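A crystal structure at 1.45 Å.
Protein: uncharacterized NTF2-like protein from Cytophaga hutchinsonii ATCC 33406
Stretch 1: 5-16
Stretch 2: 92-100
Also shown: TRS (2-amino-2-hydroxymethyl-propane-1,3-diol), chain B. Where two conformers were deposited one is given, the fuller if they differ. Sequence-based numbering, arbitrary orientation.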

ATOM      1  N   THR A   5       0.695  12.719 -16.834  1.00 23.16           N
ATOM      2  CA  THR A   5       1.175  13.743 -15.921  1.00 24.52           C
ATOM      3  C   THR A   5       1.133  13.194 -14.487  1.00 22.58           C
ATOM      4  O   THR A   5       2.142  13.263 -13.759  1.00 19.20           O
ATOM      5  CB  THR A   5       0.351  15.029 -16.041  1.00 28.44           C
ATOM      6  OG1 THR A   5      -1.008  14.757 -15.700  1.00 43.72           O
ATOM      7  CG2 THR A   5       0.395  15.532 -17.455  1.00 22.67           C
ATOM      8  N   HIS A   6      -0.015  12.648 -14.086  1.00 22.04           N
ATOM      9  CA  HIS A   6      -0.108  11.961 -12.779  1.00 20.43           C
ATOM     10  C   HIS A   6       0.992  10.916 -12.592  1.00 20.64           C
ATOM     11  O   HIS A   6       1.628  10.850 -11.534  1.00 18.93           O
ATOM     12  CB  HIS A   6      -1.447  11.240 -12.612  1.00 20.46           C
ATOM     13  CG  HIS A   6      -2.635  12.140 -12.460  1.00 20.86           C
ATOM     14  ND1 HIS A   6      -3.934  11.666 -12.480  1.00 21.81           N
ATOM     15  CD2 HIS A   6      -2.726  13.479 -12.292  1.00 18.54           C
ATOM     16  CE1 HIS A   6      -4.771  12.677 -12.304  1.00 19.73           C
ATOM     17  NE2 HIS A   6      -4.063  13.785 -12.187  1.00 19.92           N
ATOM     18  N   TYR A   7       1.189  10.078 -13.600  0.50 18.45           N
ATOM     19  CA  TYR A   7       2.216   9.038 -13.572  0.50 19.41           C
ATOM     20  C   TYR A   7       3.585   9.640 -13.272  0.50 19.06           C
ATOM     21  O   TYR A   7       4.318   9.148 -12.435  0.50 18.38           O
ATOM     22  CB  TYR A   7       2.238   8.296 -14.915  0.50 21.50           C
ATOM     23  CG  TYR A   7       3.053   7.029 -14.964  0.50 21.62           C
ATOM     24  CD1 TYR A   7       4.426   7.057 -15.211  0.50 22.56           C
ATOM     25  CD2 TYR A   7       2.440   5.786 -14.800  0.50 22.31           C
ATOM     26  CE1 TYR A   7       5.170   5.873 -15.269  0.50 24.51           C
ATOM     27  CE2 TYR A   7       3.163   4.608 -14.866  0.50 21.09           C
ATOM     28  CZ  TYR A   7       4.528   4.652 -15.093  0.50 20.07           C
ATOM     29  OH  TYR A   7       5.234   3.476 -15.154  0.50 23.24           O
ATOM     30  N   SER A   8       3.932  10.707 -13.978  1.00 19.46           N
ATOM     31  CA  SER A   8       5.227  11.356 -13.783  1.00 18.29           C
ATOM     32  C   SER A   8       5.406  11.962 -12.379  1.00 17.09           C
ATOM     33  O   SER A   8       6.454  11.829 -11.741  1.00 18.17           O
ATOM     34  CB  SER A   8       5.393  12.458 -14.833  1.00 20.38           C
ATOM     35  OG  SER A   8       6.701  12.959 -14.732  1.00 28.15           O
ATOM     36  N   ILE A   9       4.374  12.636 -11.927  1.00 17.22           N
ATOM     37  CA  ILE A   9       4.382  13.266 -10.605  1.00 21.11           C
ATOM     38  C   ILE A   9       4.631  12.211  -9.544  1.00 17.60           C
ATOM     39  O   ILE A   9       5.516  12.363  -8.700  1.00 17.89           O
ATOM     40  CB  ILE A   9       3.045  13.952 -10.294  1.00 20.18           C
ATOM     41  CG1 ILE A   9       2.847  15.194 -11.160  1.00 25.97           C
ATOM     42  CG2 ILE A   9       2.988  14.372  -8.815  1.00 21.68           C
ATOM     43  CD1 ILE A   9       1.426  15.677 -11.177  1.00 24.10           C
ATOM     44  N   ALA A  10       3.869  11.131  -9.602  1.00 17.20           N
ATOM     45  CA  ALA A  10       3.961  10.045  -8.617  1.00 19.17           C
ATOM     46  C   ALA A  10       5.314   9.395  -8.681  1.00 17.83           C
ATOM     47  O   ALA A  10       5.915   9.074  -7.653  1.00 18.27           O
ATOM     48  CB  ALA A  10       2.835   9.002  -8.843  1.00 20.35           C
ATOM     49  N   GLN A  11       5.818   9.115  -9.880  1.00 16.58           N
ATOM     50  CA  GLN A  11       7.147   8.542 -10.014  1.00 17.70           C
ATOM     51  C   GLN A  11       8.215   9.393  -9.352  1.00 17.50           C
ATOM     52  O   GLN A  11       9.049   8.868  -8.622  1.00 17.93           O
ATOM     53  CB  GLN A  11       7.510   8.357 -11.477  1.00 19.04           C
ATOM     54  CG  GLN A  11       6.752   7.241 -12.190  1.00 18.35           C
ATOM     55  CD  GLN A  11       7.238   5.851 -11.812  1.00 26.47           C
ATOM     56  OE1 GLN A  11       8.383   5.678 -11.389  1.00 22.25           O
ATOM     57  NE2 GLN A  11       6.370   4.839 -12.002  1.00 26.77           N
ATOM     58  N   HIS A  12       8.178  10.705  -9.589  1.00 16.41           N
ATOM     59  CA  HIS A  12       9.154  11.600  -8.977  1.00 17.26           C
ATOM     60  C   HIS A  12       9.048  11.629  -7.474  1.00 16.63           C
ATOM     61  O   HIS A  12      10.037  11.464  -6.778  1.00 17.21           O
ATOM     62  CB  HIS A  12       8.986  13.023  -9.501  1.00 17.38           C
ATOM     63  CG  HIS A  12       9.631  13.255 -10.827  1.00 21.68           C
ATOM     64  ND1 HIS A  12       8.930  13.227 -12.016  1.00 30.00           N
ATOM     65  CD2 HIS A  12      10.918  13.526 -11.141  1.00 23.24           C
ATOM     66  CE1 HIS A  12       9.763  13.496 -13.014  1.00 27.00           C
ATOM     67  NE2 HIS A  12      10.974  13.678 -12.509  1.00 25.63           N
ATOM     68  N   PHE A  13       7.833  11.762  -6.922  1.00 15.29           N
ATOM     69  CA  PHE A  13       7.716  11.805  -5.465  1.00 16.73           C
ATOM     70  C   PHE A  13       8.158  10.479  -4.837  1.00 15.89           C
ATOM     71  O   PHE A  13       8.912  10.481  -3.872  1.00 16.18           O
ATOM     72  CB  PHE A  13       6.270  12.159  -5.030  1.00 15.62           C
ATOM     73  CG  PHE A  13       6.148  12.449  -3.533  1.00 14.23           C
ATOM     74  CD1 PHE A  13       6.024  11.448  -2.599  1.00 15.52           C
ATOM     75  CD2 PHE A  13       6.182  13.782  -3.089  1.00 14.06           C
ATOM     76  CE1 PHE A  13       5.977  11.733  -1.251  1.00 16.08           C
ATOM     77  CE2 PHE A  13       6.098  14.076  -1.757  1.00 16.52           C
ATOM     78  CZ  PHE A  13       6.028  13.058  -0.820  1.00 16.65           C
ATOM     79  N   SER A  14       7.714   9.347  -5.401  1.00 15.10           N
ATOM     80  CA  SER A  14       8.010   8.055  -4.794  1.00 15.50           C
ATOM     81  C   SER A  14       9.509   7.738  -4.798  1.00 16.60           C
ATOM     82  O   SER A  14      10.010   7.060  -3.929  1.00 15.92           O
ATOM     83  CB  SER A  14       7.215   6.926  -5.470  1.00 17.59           C
ATOM     84  OG  SER A  14       5.855   6.896  -4.962  1.00 16.98           O
ATOM     85  N   SER A  15      10.206   8.220  -5.821  1.00 16.99           N
ATOM     86  CA  SER A  15      11.636   7.987  -5.953  1.00 17.38           C
ATOM     87  C   SER A  15      12.454   9.017  -5.136  1.00 17.64           C
ATOM     88  O   SER A  15      13.701   8.963  -5.141  1.00 18.67           O
ATOM     89  CB  SER A  15      12.055   7.937  -7.452  1.00 18.16           C
ATOM     90  OG  SER A  15      11.822   9.164  -8.034  1.00 21.73           O
ATOM     91  N   GLY A  16      11.796   9.885  -4.363  1.00 16.99           N
ATOM     92  CA  GLY A  16      12.466  10.842  -3.484  1.00 17.20           C
ATOM     93  C   GLY A  16      12.814  12.176  -4.058  1.00 15.56           C
ATOM     94  O   GLY A  16      13.419  12.976  -3.352  1.00 19.27           O
ATOM     95  N   SER A  92      10.604  -1.212   2.163  1.00 16.59           N
ATOM     96  CA  SER A  92       9.637  -1.464   1.137  1.00 17.06           C
ATOM     97  C   SER A  92       8.509  -0.459   1.323  1.00 16.31           C
ATOM     98  O   SER A  92       7.978  -0.340   2.444  1.00 17.87           O
ATOM     99  CB  SER A  92       9.078  -2.884   1.269  1.00 17.02           C
ATOM    100  OG  SER A  92      10.079  -3.862   0.952  1.00 19.99           O
ATOM    101  N   TYR A  93       8.149   0.252   0.269  1.00 15.25           N
ATOM    102  CA  TYR A  93       7.101   1.258   0.356  1.00 15.50           C
ATOM    103  C   TYR A  93       5.971   1.077  -0.637  1.00 15.60           C
ATOM    104  O   TYR A  93       6.132   0.551  -1.731  1.00 16.58           O
ATOM    105  CB  TYR A  93       7.683   2.716   0.228  1.00 16.12           C
ATOM    106  CG  TYR A  93       8.451   3.003  -1.034  1.00 16.01           C
ATOM    107  CD1 TYR A  93       7.815   3.333  -2.245  1.00 15.57           C
ATOM    108  CD2 TYR A  93       9.837   3.000  -1.024  1.00 18.26           C
ATOM    109  CE1 TYR A  93       8.549   3.585  -3.388  1.00 14.95           C
ATOM    110  CE2 TYR A  93      10.566   3.313  -2.148  1.00 16.64           C
ATOM    111  CZ  TYR A  93       9.942   3.594  -3.334  1.00 16.33           C
ATOM    112  OH  TYR A  93      10.732   3.852  -4.452  1.00 17.09           O
ATOM    113  N   CYS A  94       4.809   1.530  -0.201  1.00 15.09           N
ATOM    114  CA  CYS A  94       3.638   1.647  -1.039  1.00 16.46           C
ATOM    115  C   CYS A  94       3.098   3.073  -0.820  1.00 15.40           C
ATOM    116  O   CYS A  94       2.684   3.411   0.278  1.00 15.12           O
ATOM    117  CB  CYS A  94       2.589   0.600  -0.666  1.00 15.53           C
ATOM    118  SG  CYS A  94       1.072   0.773  -1.657  1.00 18.86           S
ATOM    119  N   ASP A  95       3.126   3.878  -1.883  1.00 14.71           N
ATOM    120  CA  ASP A  95       2.672   5.271  -1.879  1.00 14.66           C
ATOM    121  C   ASP A  95       1.401   5.384  -2.676  1.00 14.45           C
ATOM    122  O   ASP A  95       1.344   4.994  -3.847  1.00 14.96           O
ATOM    123  CB  ASP A  95       3.722   6.200  -2.465  1.00 15.03           C
ATOM    124  CG  ASP A  95       5.026   6.212  -1.691  1.00 16.22           C
ATOM    125  OD1 ASP A  95       5.033   6.121  -0.447  1.00 16.04           O
ATOM    126  OD2 ASP A  95       6.137   6.345  -2.347  1.00 16.73           O
ATOM    127  N   ILE A  96       0.371   5.976  -2.063  1.00 15.13           N
ATOM    128  CA  ILE A  96      -0.951   6.118  -2.671  1.00 14.53           C
ATOM    129  C   ILE A  96      -1.260   7.608  -2.848  1.00 14.59           C
ATOM    130  O   ILE A  96      -1.226   8.367  -1.867  1.00 16.03           O
ATOM    131  CB  ILE A  96      -2.044   5.477  -1.784  1.00 14.79           C
ATOM    132  CG1 ILE A  96      -1.727   4.019  -1.534  1.00 14.97           C
ATOM    133  CG2 ILE A  96      -3.443   5.677  -2.399  1.00 14.56           C
ATOM    134  CD1 ILE A  96      -2.699   3.296  -0.557  1.00 18.21           C
ATOM    135  N   TYR A  97      -1.496   8.028  -4.092  1.00 14.78           N
ATOM    136  CA  TYR A  97      -1.758   9.427  -4.406  1.00 15.19           C
ATOM    137  C   TYR A  97      -3.188   9.618  -4.793  1.00 16.26           C
ATOM    138  O   TYR A  97      -3.710   8.861  -5.606  1.00 16.63           O
ATOM    139  CB  TYR A  97      -0.864   9.881  -5.586  1.00 16.12           C
ATOM    140  CG  TYR A  97       0.628   9.735  -5.353  1.00 14.91           C
ATOM    141  CD1 TYR A  97       1.262   8.504  -5.520  1.00 15.68           C
ATOM    142  CD2 TYR A  97       1.414  10.806  -4.952  1.00 16.18           C
ATOM    143  CE1 TYR A  97       2.589   8.324  -5.267  1.00 16.16           C
ATOM    144  CE2 TYR A  97       2.738  10.646  -4.700  1.00 16.88           C
ATOM    145  CZ  TYR A  97       3.345   9.406  -4.879  1.00 16.01           C
ATOM    146  OH  TYR A  97       4.666   9.236  -4.584  1.00 17.29           O
ATOM    147  N   ARG A  98      -3.824  10.624  -4.230  1.00 18.33           N
ATOM    148  CA  ARG A  98      -5.134  11.055  -4.705  1.00 19.77           C
ATOM    149  C   ARG A  98      -4.944  12.434  -5.264  1.00 16.78           C
ATOM    150  O   ARG A  98      -4.478  13.353  -4.583  1.00 17.49           O
ATOM    151  CB  ARG A  98      -6.167  11.112  -3.599  1.00 19.81           C
ATOM    152  CG  ARG A  98      -7.585  11.524  -4.102  1.00 27.04           C
ATOM    153  CD  ARG A  98      -8.651  11.619  -2.999  1.00 24.99           C
ATOM    154  N   PHE A  99      -5.315  12.587  -6.532  1.00 20.45           N
ATOM    155  CA  PHE A  99      -5.203  13.823  -7.197  1.00 19.90           C
ATOM    156  C   PHE A  99      -6.540  14.575  -7.201  1.00 20.94           C
ATOM    157  O   PHE A  99      -7.619  13.985  -7.017  1.00 21.26           O
ATOM    158  CB  PHE A  99      -4.759  13.610  -8.655  1.00 21.88           C
ATOM    159  CG  PHE A  99      -3.413  12.983  -8.770  1.00 23.96           C
ATOM    160  CD1 PHE A  99      -2.279  13.758  -8.799  1.00 28.12           C
ATOM    161  CD2 PHE A  99      -3.293  11.609  -8.857  1.00 24.20           C
ATOM    162  CE1 PHE A  99      -1.031  13.156  -8.887  1.00 26.75           C
ATOM    163  CE2 PHE A  99      -2.082  11.030  -8.952  1.00 30.70           C
ATOM    164  CZ  PHE A  99      -0.948  11.808  -8.945  1.00 21.16           C
ATOM    165  N   GLU A 100      -6.426  15.886  -7.294  1.00 19.53           N
ATOM    166  CA  GLU A 100      -7.578  16.761  -7.541  1.00 19.68           C
ATOM    167  C   GLU A 100      -7.140  17.437  -8.809  1.00 19.47           C
ATOM    168  O   GLU A 100      -6.339  18.379  -8.766  1.00 16.93           O
ATOM    169  CB  GLU A 100      -7.800  17.746  -6.420  1.00 21.03           C
ATOM    170  CG  GLU A 100      -9.046  18.599  -6.598  1.00 27.38           C
ATOM    171  CD  GLU A 100      -9.274  19.507  -5.399  1.00 28.96           C
ATOM    172  OE1 GLU A 100      -9.611  18.951  -4.324  1.00 45.92           O
ATOM    173  OE2 GLU A 100      -9.084  20.742  -5.529  1.00 39.18           O
TER
HETATM  174  C   TRS B 112       8.984   7.332  -0.187  0.50  8.96           C
HETATM  175  C1  TRS B 112       7.768   7.265   0.774  0.50  9.47           C
HETATM  176  C2  TRS B 112      10.258   6.800   0.456  0.50 12.63           C
HETATM  177  C3  TRS B 112       9.232   8.770  -0.610  0.50 12.70           C
HETATM  178  N   TRS B 112       8.711   6.507  -1.372  0.50 10.82           N
HETATM  179  O1  TRS B 112       7.260   5.941   0.873  0.50  9.39           O
HETATM  180  O2  TRS B 112      10.061   5.475   0.901  0.50 16.37           O
HETATM  181  O3  TRS B 112       8.195   9.146  -1.471  0.50 13.17           O

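How does the helix lie on the strand? Residues 5-14 belong to a helix that begins earlier in the chain and packs across strand 92-100, the two running roughly antiparallel at 142°, with axes 9.9 Å apart at their closest. His6 sits opposite Phe99, Ala10 opposite Tyr97 and Ser14 opposite Asp95: each step of four residues, about one turn, along the helix matches two back along the strand. The alternation of the strand sends Tyr93, Asp95, Tyr97 and Phe99 toward the helix and turns Cys94 and Ile96 away. The helix amides bond internally, as in Ser14 N to Ala10 O at 2.9 Å, and the hydrogen bonds between the stretches are made by side chains.

What holds the hydroxyl of Ser14 in place? It is the middle link of a short chain. Tyr97 OH donates to Ser14 OG at 2.7 Å, and Ser14 OG in turn donates to Asp95 OD2, also at 2.7 Å. The serine hydroxyl is thus satisfied as both acceptor and donor, and the buried carboxylate gains a neutral partner from the helix. Tyr97 OH also lies 3.2 Å from Ser14 N, but the angle is poor and that amide is already committed to its own helix.

What else satisfies Asp95 and the end of the helix? A bound TRS molecule, probably from the crystallisation liquor, bridges the two stretches. Its amine N donates to Asp95 OD2 at 2.8 Å and to Ser14 O at 2.9 Å; its O1 donates to Asp95 OD1 at 2.6 Å, and its O3 to Phe13 O at 2.8 Å. Both carboxylate oxygens are therefore engaged. Phe13 O also accepts from Gly16 N at 3.0 Å in the Schellman motif that closes the helix, where the positive phi of Gly16 suits glycine. The TRS amine also lies over one face of the Tyr93 ring, while Tyr93 OH finds its hydrogen bond elsewhere in the structure.

What fills the rest of the contact? Aromatic rings and the apolar groups around them do. The rings of His6 and Phe99 stack face to face, nearly parallel at 5° with centroids 3.8 Å apart, bringing His6 CD2 to 3.5 Å from Phe99 CD1. His6 NE2 is satisfied by a residue just outside the stretches. Ile9 CG2 meets the edge of the Phe99 ring, 4.2 Å from Phe99 CE1. Further along, Ala10 CB rests over the Tyr97 face, 3.6 Å from Tyr97 CE1, in a CH-pi contact. Phe13 CB approaches the edge of that same ring, 3.9 Å from Tyr97 CE2.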